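Local coordinates for protein aminotransferase (Paracoccus denitrificans, PDB 4GRX) that probably transfers amino groups from omega-amino donors to carbonyl acceptors, as a pyridoxal-phosphate-dependent class III aminotransferase, at residues G50-D55 / M446-E451; T166-S171 / P186-L191; H195-G200 / P400-F405; A253-L258 / Y286-D291; C272-G275 / T280-C283. All coordinates share one frame; numbering follows the deposited sequence.

Contact 1 of 5, residues G50-D55 / M446-E451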
# COMPACT_ATOMS: atom_id res chain seq x y z
N GLY A 50 5.83 21.81 16.39
CA GLY A 50 6.27 20.84 17.36
C GLY A 50 5.21 19.76 17.42
O GLY A 50 4.76 19.27 16.39
N PRO A 51 4.78 19.40 18.65
CA PRO A 51 3.75 18.38 18.84
C PRO A 51 2.32 18.92 18.78
O PRO A 51 1.38 18.26 19.22
CB PRO A 51 4.08 17.84 20.23
CG PRO A 51 4.69 19.00 20.95
CD PRO A 51 5.32 19.90 19.92
N TYR A 52 2.16 20.12 18.23
CA TYR A 52 0.85 20.76 18.11
C TYR A 52 0.35 20.76 16.69
O TYR A 52 1.12 20.94 15.75
CB TYR A 52 0.89 22.20 18.61
CG TYR A 52 1.24 22.34 20.05
CD1 TYR A 52 2.57 22.52 20.44
CD2 TYR A 52 0.26 22.28 21.03
CE1 TYR A 52 2.91 22.64 21.77
CE2 TYR A 52 0.58 22.40 22.36
CZ TYR A 52 1.91 22.59 22.72
OH TYR A 52 2.22 22.71 24.04
N ILE A 53 -0.96 20.56 16.55
CA ILE A 53 -1.67 20.79 15.29
C ILE A 53 -2.64 21.96 15.49
O ILE A 53 -3.01 22.31 16.63
CB ILE A 53 -2.39 19.52 14.77
CG1 ILE A 53 -3.53 19.10 15.71
CG2 ILE A 53 -1.39 18.38 14.55
CD1 ILE A 53 -4.39 17.98 15.18
N VAL A 54 -3.02 22.58 14.37
CA VAL A 54 -3.85 23.79 14.34
C VAL A 54 -4.87 23.62 13.23
O VAL A 54 -4.49 23.36 12.08
CB VAL A 54 -2.99 25.05 14.04
CG1 VAL A 54 -3.85 26.30 13.92
CG2 VAL A 54 -1.93 25.23 15.11
N ASP A 55 -6.16 23.78 13.55
CA ASP A 55 -7.21 23.64 12.52
C ASP A 55 -7.55 24.94 11.78
O ASP A 55 -6.93 25.98 12.00
CB ASP A 55 -8.46 22.92 13.05
CG ASP A 55 -9.25 23.73 14.07
OD1 ASP A 55 -9.06 24.96 14.16
OD2 ASP A 55 -10.08 23.13 14.79
N MET A 446 4.62 17.44 28.47
CA MET A 446 4.17 16.20 29.10
C MET A 446 3.20 16.50 30.24
O MET A 446 2.19 15.80 30.42
CB MET A 446 5.35 15.35 29.58
CG MET A 446 4.93 14.02 30.15
SD MET A 446 6.29 13.07 30.82
CE MET A 446 7.01 12.38 29.34
N ASP A 447 3.51 17.55 31.00
CA ASP A 447 2.61 18.06 32.03
C ASP A 447 1.30 18.57 31.44
O ASP A 447 0.24 18.35 32.02
CB ASP A 447 3.29 19.16 32.84
CG ASP A 447 4.36 18.63 33.74
OD1 ASP A 447 4.97 19.44 34.47
OD2 ASP A 447 4.59 17.40 33.72
N GLU A 448 1.38 19.23 30.29
CA GLU A 448 0.19 19.73 29.62
C GLU A 448 -0.76 18.59 29.29
O GLU A 448 -1.96 18.66 29.58
CB GLU A 448 0.54 20.50 28.34
CG GLU A 448 -0.66 21.27 27.79
CD GLU A 448 -0.42 21.84 26.42
OE1 GLU A 448 0.74 21.92 25.99
OE2 GLU A 448 -1.42 22.20 25.77
N MET A 449 -0.20 17.54 28.68
CA MET A 449 -0.92 16.33 28.30
C MET A 449 -1.61 15.65 29.49
O MET A 449 -2.77 15.27 29.37
CB MET A 449 0.04 15.36 27.64
CG MET A 449 -0.50 13.97 27.37
SD MET A 449 0.84 12.86 26.87
CE MET A 449 1.69 12.65 28.43
N PHE A 450 -0.91 15.51 30.61
CA PHE A 450 -1.48 14.89 31.81
C PHE A 450 -2.63 15.70 32.38
O PHE A 450 -3.73 15.19 32.53
CB PHE A 450 -0.43 14.70 32.89
CG PHE A 450 0.53 13.59 32.61
CD1 PHE A 450 0.09 12.42 32.01
CD2 PHE A 450 1.86 13.71 32.96
CE1 PHE A 450 0.97 11.39 31.75
CE2 PHE A 450 2.75 12.69 32.71
CZ PHE A 450 2.30 11.52 32.10
N GLU A 451 -2.36 16.96 32.71
CA GLU A 451 -3.38 17.89 33.20
C GLU A 451 -4.65 17.85 32.31
O GLU A 451 -5.77 17.74 32.82
CB GLU A 451 -2.78 19.29 33.31
CG GLU A 451 -3.76 20.44 33.48
CD GLU A 451 -3.05 21.76 33.74
OE1 GLU A 451 -1.89 21.93 33.29
OE2 GLU A 451 -3.65 22.63 34.41
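Y52, at the start of strand 52-55, and E448, on helix 443-463, meet through their side chains alone, for the strand and helix backbones stand well apart, with the Y52 and E448 CA atoms 11.6 Å from each other. The strand is the second arm of a beta hairpin with strand 43-49, turning at G50 and P51. This hairpin belongs to a small mixed sheet near the N-terminus, and the contact ties it to the C-terminal helix. In enzymes of this fold the two ends of the chain build the small domain.

The two side chains come from opposite directions. The E448 chain is extended, with CG anti to the backbone N (chi1 -168°), and this carries its carboxylate out to the tyrosine. Y52 OH donates a hydrogen bond to E448 OE1 at 2.6 Å. E448 OE1 accepts through its syn lone pair, on the side of OE2. The carboxylate lies at the edge of the ring. Ring and carboxylate planes are 29° apart.

Each partner has a second one. E448 OE2 forms a salt bridge with K452, and the Y52 ring has a cation-pi contact with R60. The positive charge of K452 probably favours the ionised carboxylate. L62 of strand 60-63 touches both Y52 and E448. At the ring edge, Y52 CE2 lies 4.0 Å from E448 OE2, in the plane of the ring.

Contact 2 of 5, residues T166-S171 / P186-L191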
# COMPACT_ATOMS: atom_id res chain seq x y z
N THR A 166 -5.10 -4.94 4.60
CA THR A 166 -5.39 -5.74 3.40
C THR A 166 -6.09 -7.04 3.83
O THR A 166 -6.04 -7.41 5.02
CB THR A 166 -4.13 -6.11 2.58
OG1 THR A 166 -3.38 -7.11 3.28
CG2 THR A 166 -3.25 -4.88 2.27
N ALA A 167 -6.73 -7.74 2.89
CA ALA A 167 -7.43 -8.99 3.26
C ALA A 167 -6.55 -9.87 4.15
O ALA A 167 -7.02 -10.42 5.17
CB ALA A 167 -7.90 -9.76 2.03
N VAL A 168 -5.28 -10.01 3.78
CA VAL A 168 -4.36 -10.90 4.50
C VAL A 168 -3.92 -10.31 5.86
O VAL A 168 -4.07 -10.97 6.88
CB VAL A 168 -3.14 -11.30 3.63
CG1 VAL A 168 -2.06 -11.97 4.46
CG2 VAL A 168 -3.60 -12.22 2.53
N SER A 169 -3.40 -9.07 5.86
CA SER A 169 -3.01 -8.39 7.09
C SER A 169 -4.17 -8.17 8.07
O SER A 169 -3.97 -8.13 9.28
CB SER A 169 -2.23 -7.09 6.80
OG SER A 169 -2.88 -6.26 5.85
N ALA A 170 -5.39 -8.05 7.54
CA ALA A 170 -6.57 -8.00 8.39
C ALA A 170 -6.90 -9.38 8.98
O ALA A 170 -7.41 -9.47 10.11
CB ALA A 170 -7.75 -7.42 7.63
N SER A 171 -6.60 -10.45 8.23
CA SER A 171 -6.79 -11.81 8.74
C SER A 171 -5.76 -12.05 9.83
O SER A 171 -5.97 -12.86 10.75
CB SER A 171 -6.62 -12.84 7.64
OG SER A 171 -7.60 -12.68 6.64
N PRO A 186 -9.44 -18.43 5.58
CA PRO A 186 -8.83 -19.68 6.08
C PRO A 186 -7.31 -19.52 6.22
O PRO A 186 -6.67 -18.81 5.41
CB PRO A 186 -9.14 -20.70 4.97
CG PRO A 186 -10.32 -20.13 4.24
CD PRO A 186 -10.15 -18.64 4.30
N GLY A 187 -6.73 -20.14 7.24
CA GLY A 187 -5.28 -20.22 7.35
C GLY A 187 -4.64 -19.23 8.31
O GLY A 187 -3.41 -19.14 8.37
N PHE A 188 -5.46 -18.49 9.04
CA PHE A 188 -4.95 -17.50 9.98
C PHE A 188 -5.48 -17.84 11.36
O PHE A 188 -6.69 -17.89 11.57
CB PHE A 188 -5.34 -16.08 9.53
CG PHE A 188 -4.71 -15.69 8.23
CD1 PHE A 188 -3.54 -14.94 8.21
CD2 PHE A 188 -5.24 -16.13 7.02
CE1 PHE A 188 -2.92 -14.62 7.01
CE2 PHE A 188 -4.63 -15.80 5.81
CZ PHE A 188 -3.46 -15.04 5.80
N ILE A 189 -4.56 -18.13 12.28
CA ILE A 189 -4.89 -18.61 13.61
C ILE A 189 -4.49 -17.56 14.65
O ILE A 189 -3.38 -17.04 14.61
CB ILE A 189 -4.17 -19.95 13.91
CG1 ILE A 189 -4.58 -21.01 12.89
CG2 ILE A 189 -4.46 -20.45 15.32
CD1 ILE A 189 -3.61 -22.16 12.80
N HIS A 190 -5.40 -17.28 15.57
CA HIS A 190 -5.15 -16.33 16.65
C HIS A 190 -4.98 -17.00 17.99
O HIS A 190 -5.92 -17.60 18.49
CB HIS A 190 -6.27 -15.31 16.70
CG HIS A 190 -6.44 -14.55 15.42
ND1 HIS A 190 -7.63 -14.38 14.82
CD2 HIS A 190 -5.50 -13.91 14.60
CE1 HIS A 190 -7.48 -13.67 13.69
NE2 HIS A 190 -6.17 -13.37 13.56
N LEU A 191 -3.79 -16.89 18.57
CA LEU A 191 -3.46 -17.50 19.87
C LEU A 191 -3.71 -16.48 20.96
O LEU A 191 -3.92 -15.30 20.66
CB LEU A 191 -1.99 -17.85 19.94
CG LEU A 191 -1.30 -18.61 18.81
CD1 LEU A 191 0.17 -18.24 18.86
CD2 LEU A 191 -1.49 -20.10 19.01
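F188 and H190 of strand 188-191 meet V168 and S171 of helix 167-172 within a beta-alpha-beta unit. Strand 154-158 leads into the helix, and strand 188-191 lies parallel to strand 154-158, outermost in the seven-stranded sheet within this chain. The helix and strand segments run nearly alike, with axes 9.7 Å apart and 26° between their directions.

The apolar contacts centre on the F188 ring. S171 CB sits over one face in a CH-pi contact, 3.6 Å from the ring centroid. V168 CG1 reaches F188 CZ at 3.6 Å, and the two side chains cross at about a right angle. V168 CG1 is anti to the backbone N (chi1 168°), which turns this methyl to the far end of the ring. An alanine at F188 is likely to leave S171 CB and V168 CG1 without their partner and open a gap between helix and strand.

One hydrogen bond crosses the contact. H190 NE2 donates to S171 O at 2.9 Å, and the bond is clearly bent, with an angle of 134° at the hydrogen.

Other polar bonds lie within the helix. At its start T166 is the N-cap, and its OG1 accepts from S169 N at 3.2 Å. D134 bonds T166 OG1, while A167 N bonds D134 of the second subunit, so this helix end lies at the dimer interface. Further along, S171 OG takes part in a bond with L185 N. A167 O accepts from S171 OG at 2.8 Å and from S171 N at 3.1 Å, on opposite faces of its carbonyl plane.

Contact 3 of 5, residues H195-G200 / P400-F405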
# COMPACT_ATOMS: atom_id res chain seq x y z
N HIS A 195 -1.35 -10.75 27.56
CA HIS A 195 -1.74 -9.67 28.45
C HIS A 195 -2.12 -10.30 29.74
O HIS A 195 -3.23 -10.82 29.90
CB HIS A 195 -2.92 -8.91 27.84
CG HIS A 195 -3.31 -7.65 28.57
ND1 HIS A 195 -4.37 -6.90 28.20
CD2 HIS A 195 -2.76 -7.02 29.68
CE1 HIS A 195 -4.47 -5.83 29.01
NE2 HIS A 195 -3.49 -5.91 29.92
N TYR A 196 -1.19 -10.28 30.68
CA TYR A 196 -1.33 -11.00 31.93
C TYR A 196 -2.53 -10.53 32.75
O TYR A 196 -3.30 -11.34 33.27
CB TYR A 196 -0.02 -10.94 32.72
CG TYR A 196 -0.11 -11.57 34.08
CD1 TYR A 196 0.15 -10.82 35.24
CD2 TYR A 196 -0.48 -12.91 34.21
CE1 TYR A 196 0.05 -11.41 36.50
CE2 TYR A 196 -0.59 -13.50 35.46
CZ TYR A 196 -0.32 -12.74 36.59
OH TYR A 196 -0.44 -13.34 37.81
N TRP A 197 -2.71 -9.22 32.84
CA TRP A 197 -3.79 -8.62 33.61
C TRP A 197 -5.15 -9.03 33.11
O TRP A 197 -6.05 -9.28 33.89
CB TRP A 197 -3.63 -7.10 33.58
CG TRP A 197 -4.67 -6.33 34.36
CD1 TRP A 197 -4.64 -6.00 35.70
CD2 TRP A 197 -5.92 -5.74 33.85
NE1 TRP A 197 -5.75 -5.28 36.04
CE2 TRP A 197 -6.56 -5.09 34.99
CE3 TRP A 197 -6.56 -5.69 32.60
CZ2 TRP A 197 -7.77 -4.42 34.88
CZ3 TRP A 197 -7.79 -5.01 32.51
CH2 TRP A 197 -8.37 -4.39 33.62
N ARG A 198 -5.31 -9.12 31.79
CA ARG A 198 -6.60 -9.49 31.24
C ARG A 198 -6.83 -11.01 31.24
O ARG A 198 -7.90 -11.47 31.64
CB ARG A 198 -6.80 -8.92 29.83
CG ARG A 198 -8.10 -9.34 29.16
CD ARG A 198 -8.67 -8.27 28.20
NE ARG A 198 -9.46 -7.28 28.95
CZ ARG A 198 -9.26 -5.97 28.92
NH1 ARG A 198 -8.30 -5.43 28.14
NH2 ARG A 198 -10.03 -5.18 29.66
N TYR A 199 -5.83 -11.78 30.83
CA TYR A 199 -6.08 -13.18 30.50
C TYR A 199 -5.51 -14.19 31.51
O TYR A 199 -5.73 -15.40 31.38
CB TYR A 199 -5.65 -13.48 29.05
CG TYR A 199 -6.39 -12.66 27.98
CD1 TYR A 199 -5.76 -11.58 27.32
CD2 TYR A 199 -7.72 -12.95 27.64
CE1 TYR A 199 -6.43 -10.83 26.36
CE2 TYR A 199 -8.40 -12.20 26.68
CZ TYR A 199 -7.76 -11.14 26.04
OH TYR A 199 -8.43 -10.41 25.08
N GLY A 200 -4.79 -13.69 32.52
CA GLY A 200 -4.26 -14.54 33.59
C GLY A 200 -5.39 -15.12 34.41
O GLY A 200 -6.39 -14.44 34.64
N PRO A 400 -12.22 -3.92 41.23
CA PRO A 400 -11.97 -5.29 41.71
C PRO A 400 -12.31 -6.39 40.68
O PRO A 400 -11.49 -7.27 40.44
CB PRO A 400 -12.86 -5.42 42.96
CG PRO A 400 -13.57 -4.11 43.12
CD PRO A 400 -12.86 -3.10 42.27
N THR A 401 -13.49 -6.32 40.07
CA THR A 401 -13.93 -7.36 39.13
C THR A 401 -13.44 -7.16 37.70
O THR A 401 -13.63 -8.04 36.85
CB THR A 401 -15.47 -7.50 39.11
OG1 THR A 401 -16.06 -6.27 38.68
CG2 THR A 401 -16.00 -7.89 40.50
N LYS A 402 -12.83 -6.02 37.41
CA LYS A 402 -12.27 -5.75 36.09
C LYS A 402 -13.29 -5.53 34.96
O LYS A 402 -12.94 -5.57 33.79
CB LYS A 402 -11.28 -6.86 35.69
CG LYS A 402 -9.96 -6.81 36.44
CD LYS A 402 -9.10 -8.02 36.10
CE LYS A 402 -7.74 -7.93 36.76
NZ LYS A 402 -6.99 -9.20 36.59
N THR A 403 -14.53 -5.25 35.32
CA THR A 403 -15.62 -5.20 34.34
C THR A 403 -15.62 -3.87 33.58
O THR A 403 -15.54 -2.81 34.20
CB THR A 403 -16.97 -5.38 35.05
OG1 THR A 403 -16.73 -5.84 36.39
CG2 THR A 403 -17.83 -6.38 34.31
N PRO A 404 -15.75 -3.93 32.24
CA PRO A 404 -15.70 -2.72 31.42
C PRO A 404 -17.01 -1.96 31.49
O PRO A 404 -17.97 -2.47 32.03
CB PRO A 404 -15.49 -3.27 30.00
CG PRO A 404 -16.11 -4.62 30.01
CD PRO A 404 -16.03 -5.14 31.43
N PHE A 405 -17.03 -0.73 30.97
CA PHE A 405 -18.27 0.03 30.86
C PHE A 405 -19.15 -0.58 29.77
O PHE A 405 -18.64 -1.22 28.85
CB PHE A 405 -17.99 1.50 30.53
CG PHE A 405 -17.43 2.31 31.69
CD1 PHE A 405 -18.25 2.72 32.75
CD2 PHE A 405 -16.08 2.68 31.72
CE1 PHE A 405 -17.74 3.46 33.81
CE2 PHE A 405 -15.57 3.42 32.78
CZ PHE A 405 -16.40 3.81 33.83
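W197 meets K402 from a single helical turn, residues 196-199, at the surface. H195 precedes it as the N-cap residue, with NE2 bonded to E383. After Y196 comes W197, which carries the contact. Its CG is anti to the backbone N (chi1 -179°), which sets one face of the indole under the lysine chain. The two side chains slide past each other in opposite directions. K402 CE lies over one face of the five-membered ring, 3.6 Å from its centroid. K402 NZ is 4.1 Å from the same centroid, a cation-pi contact. NZ also donates to W197 O at 2.9 Å, in the carbonyl plane. R198 lays its guanidinium against W197 CZ3 and forms a salt bridge with E394. G200 ends the turn.

K402 has a positive phi and, with T403, forms a G1 beta bulge facing D398. Without the indole, as with a serine here, the K402 chain would probably lose its aromatic face and be held by the carbonyl alone.

One lysine hydrogen-bonds the backbone carbonyl of W197 and makes a cation-pi contact with its ring. Its charge probably also suits the C-terminal end of the short helix, where carbonyl groups gather.

Contact 4 of 5, residues A253-L258 / Y286-D291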
# COMPACT_ATOMS: atom_id res chain seq x y z
N ALA A 253 10.28 -17.95 26.08
CA ALA A 253 9.60 -19.25 26.01
C ALA A 253 9.09 -19.57 24.60
O ALA A 253 9.07 -20.73 24.19
CB ALA A 253 8.45 -19.32 27.01
N ILE A 254 8.67 -18.52 23.87
CA ILE A 254 8.04 -18.65 22.55
C ILE A 254 9.01 -19.01 21.42
O ILE A 254 8.71 -19.91 20.63
CB ILE A 254 7.21 -17.38 22.19
CG1 ILE A 254 5.86 -17.41 22.91
CG2 ILE A 254 6.97 -17.22 20.69
CD1 ILE A 254 4.88 -18.41 22.35
N LEU A 255 10.16 -18.35 21.35
CA LEU A 255 11.07 -18.57 20.23
C LEU A 255 11.65 -19.96 20.02
O LEU A 255 11.64 -20.47 18.89
CB LEU A 255 12.17 -17.52 20.17
CG LEU A 255 11.88 -16.50 19.07
CD1 LEU A 255 10.85 -15.50 19.56
CD2 LEU A 255 13.15 -15.79 18.68
N PRO A 256 12.16 -20.60 21.10
CA PRO A 256 12.71 -21.96 20.94
C PRO A 256 11.73 -22.96 20.34
O PRO A 256 12.13 -23.79 19.52
CB PRO A 256 13.07 -22.35 22.37
CG PRO A 256 13.41 -21.04 23.00
CD PRO A 256 12.34 -20.13 22.49
N ILE A 257 10.45 -22.86 20.71
CA ILE A 257 9.41 -23.74 20.16
C ILE A 257 9.32 -23.51 18.65
O ILE A 257 9.24 -24.46 17.88
CB ILE A 257 8.04 -23.52 20.86
CG1 ILE A 257 8.15 -23.82 22.36
CG2 ILE A 257 6.96 -24.40 20.26
CD1 ILE A 257 7.01 -23.28 23.20
N LEU A 258 9.40 -22.24 18.24
CA LEU A 258 9.34 -21.92 16.82
C LEU A 258 10.58 -22.39 16.06
O LEU A 258 10.47 -22.84 14.92
CB LEU A 258 9.10 -20.43 16.59
CG LEU A 258 7.82 -19.80 17.12
CD1 LEU A 258 7.88 -18.31 16.89
CD2 LEU A 258 6.58 -20.37 16.45
N TYR A 286 13.11 -6.44 24.39
CA TYR A 286 12.64 -7.69 24.95
C TYR A 286 13.58 -8.84 24.66
O TYR A 286 13.25 -10.00 24.93
CB TYR A 286 11.20 -7.97 24.49
CG TYR A 286 10.24 -7.00 25.15
CD1 TYR A 286 9.81 -7.20 26.47
CD2 TYR A 286 9.80 -5.87 24.48
CE1 TYR A 286 8.96 -6.30 27.10
CE2 TYR A 286 8.96 -4.96 25.10
CZ TYR A 286 8.55 -5.19 26.41
OH TYR A 286 7.71 -4.28 27.02
N ASP A 287 14.75 -8.52 24.10
CA ASP A 287 15.90 -9.44 24.01
C ASP A 287 15.62 -10.77 23.27
O ASP A 287 15.82 -11.85 23.84
CB ASP A 287 16.45 -9.71 25.42
CG ASP A 287 17.94 -10.10 25.42
OD1 ASP A 287 18.77 -9.35 24.85
OD2 ASP A 287 18.29 -11.14 26.04
N PHE A 288 15.14 -10.70 22.03
CA PHE A 288 15.03 -11.88 21.16
C PHE A 288 15.52 -11.55 19.76
O PHE A 288 15.50 -10.39 19.37
CB PHE A 288 13.59 -12.46 21.14
CG PHE A 288 12.58 -11.58 20.44
CD1 PHE A 288 11.81 -10.68 21.16
CD2 PHE A 288 12.40 -11.66 19.06
CE1 PHE A 288 10.88 -9.88 20.52
CE2 PHE A 288 11.48 -10.86 18.42
CZ PHE A 288 10.71 -9.98 19.16
N MET A 289 15.95 -12.58 19.02
CA MET A 289 16.38 -12.46 17.63
C MET A 289 15.32 -12.99 16.65
O MET A 289 15.03 -14.19 16.64
CB MET A 289 17.72 -13.20 17.40
CG MET A 289 18.36 -12.94 16.04
SD MET A 289 18.79 -11.20 15.74
CE MET A 289 20.33 -11.03 16.65
N PRO A 290 14.72 -12.10 15.83
CA PRO A 290 13.73 -12.56 14.87
C PRO A 290 14.43 -13.03 13.62
O PRO A 290 15.62 -12.77 13.46
CB PRO A 290 12.92 -11.30 14.58
CG PRO A 290 13.91 -10.20 14.72
CD PRO A 290 14.86 -10.63 15.81
N ASP A 291 13.70 -13.73 12.76
CA ASP A 291 14.20 -14.14 11.48
C ASP A 291 14.02 -13.03 10.45
O ASP A 291 14.69 -13.01 9.43
CB ASP A 291 13.48 -15.41 11.04
CG ASP A 291 13.67 -16.55 12.01
OD1 ASP A 291 14.84 -16.87 12.31
OD2 ASP A 291 12.65 -17.17 12.44
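The helix side of this contact rests on one leucine, L255, and no hydrogen bond links the two segments. L255 CD2 meets F288 CB at 4.2 Å and lies 3.2 Å from M289 O. The other branch comes loosely up to the ring, with L255 CD1 4.2 Å from F288 CD2. The L255 and F288 side chains cross at about a right angle. F288 CG sits between its backbone N and carbonyl carbon (chi1 69°). CB faces the helix, while the ring swings back from it and meets L255 CD1 through CD2.

Helix 250-260 is one of the helices that cover the seven-stranded sheet of the fold. The loop 286-291 leads into strand 292-295 of that sheet. Helix 282-285 ends in a Schellman motif with D287 at the C-prime position, and its positive phi reverses the chain just before F288. L255 and F288 both rest on M265 of strand 265-268. F288 also stacks on F251.

Helix 250-260 kinks at P256, next to L255, because a proline has no N-H to give to the turn before. At the two ends of the loop, Y286 O accepts from Q252 NE2, and D291 OD2 accepts from M265 N.

Contact 5 of 5, residues C272-G275 / T280-C283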
# COMPACT_ATOMS: atom_id res chain seq x y z
N CYS A 272 7.34 -0.23 16.93
CA CYS A 272 8.40 -0.39 17.91
C CYS A 272 9.75 -0.03 17.31
O CYS A 272 10.73 0.21 18.05
CB CYS A 272 8.38 -1.80 18.50
SG CYS A 272 6.93 -2.13 19.53
N GLY A 273 9.79 0.04 15.98
CA GLY A 273 11.01 0.39 15.25
C GLY A 273 11.47 1.81 15.52
O GLY A 273 10.67 2.75 15.48
N PHE A 274 12.77 1.97 15.79
CA PHE A 274 13.37 3.29 16.06
C PHE A 274 12.75 4.04 17.22
O PHE A 274 12.26 5.15 17.02
CB PHE A 274 13.31 4.18 14.82
CG PHE A 274 13.83 3.53 13.60
CD1 PHE A 274 12.96 3.05 12.64
CD2 PHE A 274 15.20 3.37 13.41
CE1 PHE A 274 13.45 2.43 11.50
CE2 PHE A 274 15.70 2.75 12.28
CZ PHE A 274 14.82 2.27 11.32
N GLY A 275 12.76 3.43 18.42
CA GLY A 275 12.75 4.20 19.66
C GLY A 275 11.63 4.18 20.69
O GLY A 275 11.90 4.27 21.89
N THR A 280 16.23 0.84 19.65
CA THR A 280 16.07 0.93 18.20
C THR A 280 15.00 -0.05 17.71
O THR A 280 14.35 0.17 16.68
CB THR A 280 17.40 0.68 17.48
OG1 THR A 280 18.41 1.49 18.08
CG2 THR A 280 17.31 0.99 15.99
N TRP A 281 14.81 -1.14 18.45
CA TRP A 281 13.85 -2.16 18.09
C TRP A 281 13.24 -2.71 19.32
O TRP A 281 13.90 -2.81 20.35
CB TRP A 281 14.52 -3.30 17.32
CG TRP A 281 15.25 -2.83 16.09
CD1 TRP A 281 16.62 -2.74 15.91
CD2 TRP A 281 14.66 -2.36 14.84
NE1 TRP A 281 16.92 -2.27 14.66
CE2 TRP A 281 15.79 -2.01 13.96
CE3 TRP A 281 13.36 -2.18 14.37
CZ2 TRP A 281 15.60 -1.51 12.69
CZ3 TRP A 281 13.19 -1.68 13.07
CH2 TRP A 281 14.28 -1.36 12.26
N GLY A 282 11.97 -3.09 19.20
CA GLY A 282 11.27 -3.80 20.27
C GLY A 282 11.93 -5.12 20.64
O GLY A 282 11.97 -5.49 21.82
N CYS A 283 12.47 -5.82 19.64
CA CYS A 283 13.18 -7.07 19.90
C CYS A 283 14.52 -6.88 20.62
O CYS A 283 15.02 -7.79 21.28
CB CYS A 283 13.32 -7.89 18.61
SG CYS A 283 14.19 -7.06 17.27
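F274 and W281 share a first torsion, with CG anti to the carbonyl carbon (chi1 -51° and -56°). With like torsions on neighbouring backbones, the two side chains lie side by side, pointing the same way. The F274 backbone has a left-handed conformation. The F274 and W281 rings meet obliquely. The centroid of the F274 ring and that of the W281 six-membered ring are 4.9 Å apart, with planes at 49°. The closest atoms are F274 CZ and W281 CH2, at 3.8 Å.

T280 CG2 lies over one face of the W281 indole and is 4.1 Å from F274 CD2. G273 CA packs on W281 CE3 at 3.6 Å. A beta carbon on G273 would come close to W281 CZ3, and one on G282 would approach C272 CB, so a side chain at either glycine would probably be crowded.

One hydrogen bond crosses the loop. F274 N donates to T280 O at 2.6 Å, with the donor raised well above the carbonyl plane. The contact closes the connection between strand 265-268 and helix 282-285.

W281 NE1 bonds V115 O, beside residues that hold the sodium ion. G282 N and C283 N both bond the carboxylate of E269. That acid sits at the start of helix 282-285, where its negative charge probably suits the N-H groups. These four buried N-H groups thus each have an acceptor, while the rings fill the apolar side.

Contact 1 joins early and late parts of the chain and encloses all the others in sequence. Contact 2 closes first, and contact 3 opens soon after, since helix 196-199 follows strand 188-191. Contact 4 is nested within contact 3, and contact 5 within contact 4. Contacts 2, 4 and 5 lie on or beside the seven-stranded sheet. Contacts 4 and 5 touch, with F288 N 3.0 Å from C283 O, a probable hydrogen bond. Contacts 2 and 4 have centres about 21 Å apart. Contacts 1 and 2 lie on opposite sides of the chain's centre, about 36 Å apart between centres. Contact 1 ties an early strand to the last helix, and contact 3 ties the middle of the chain to a late loop.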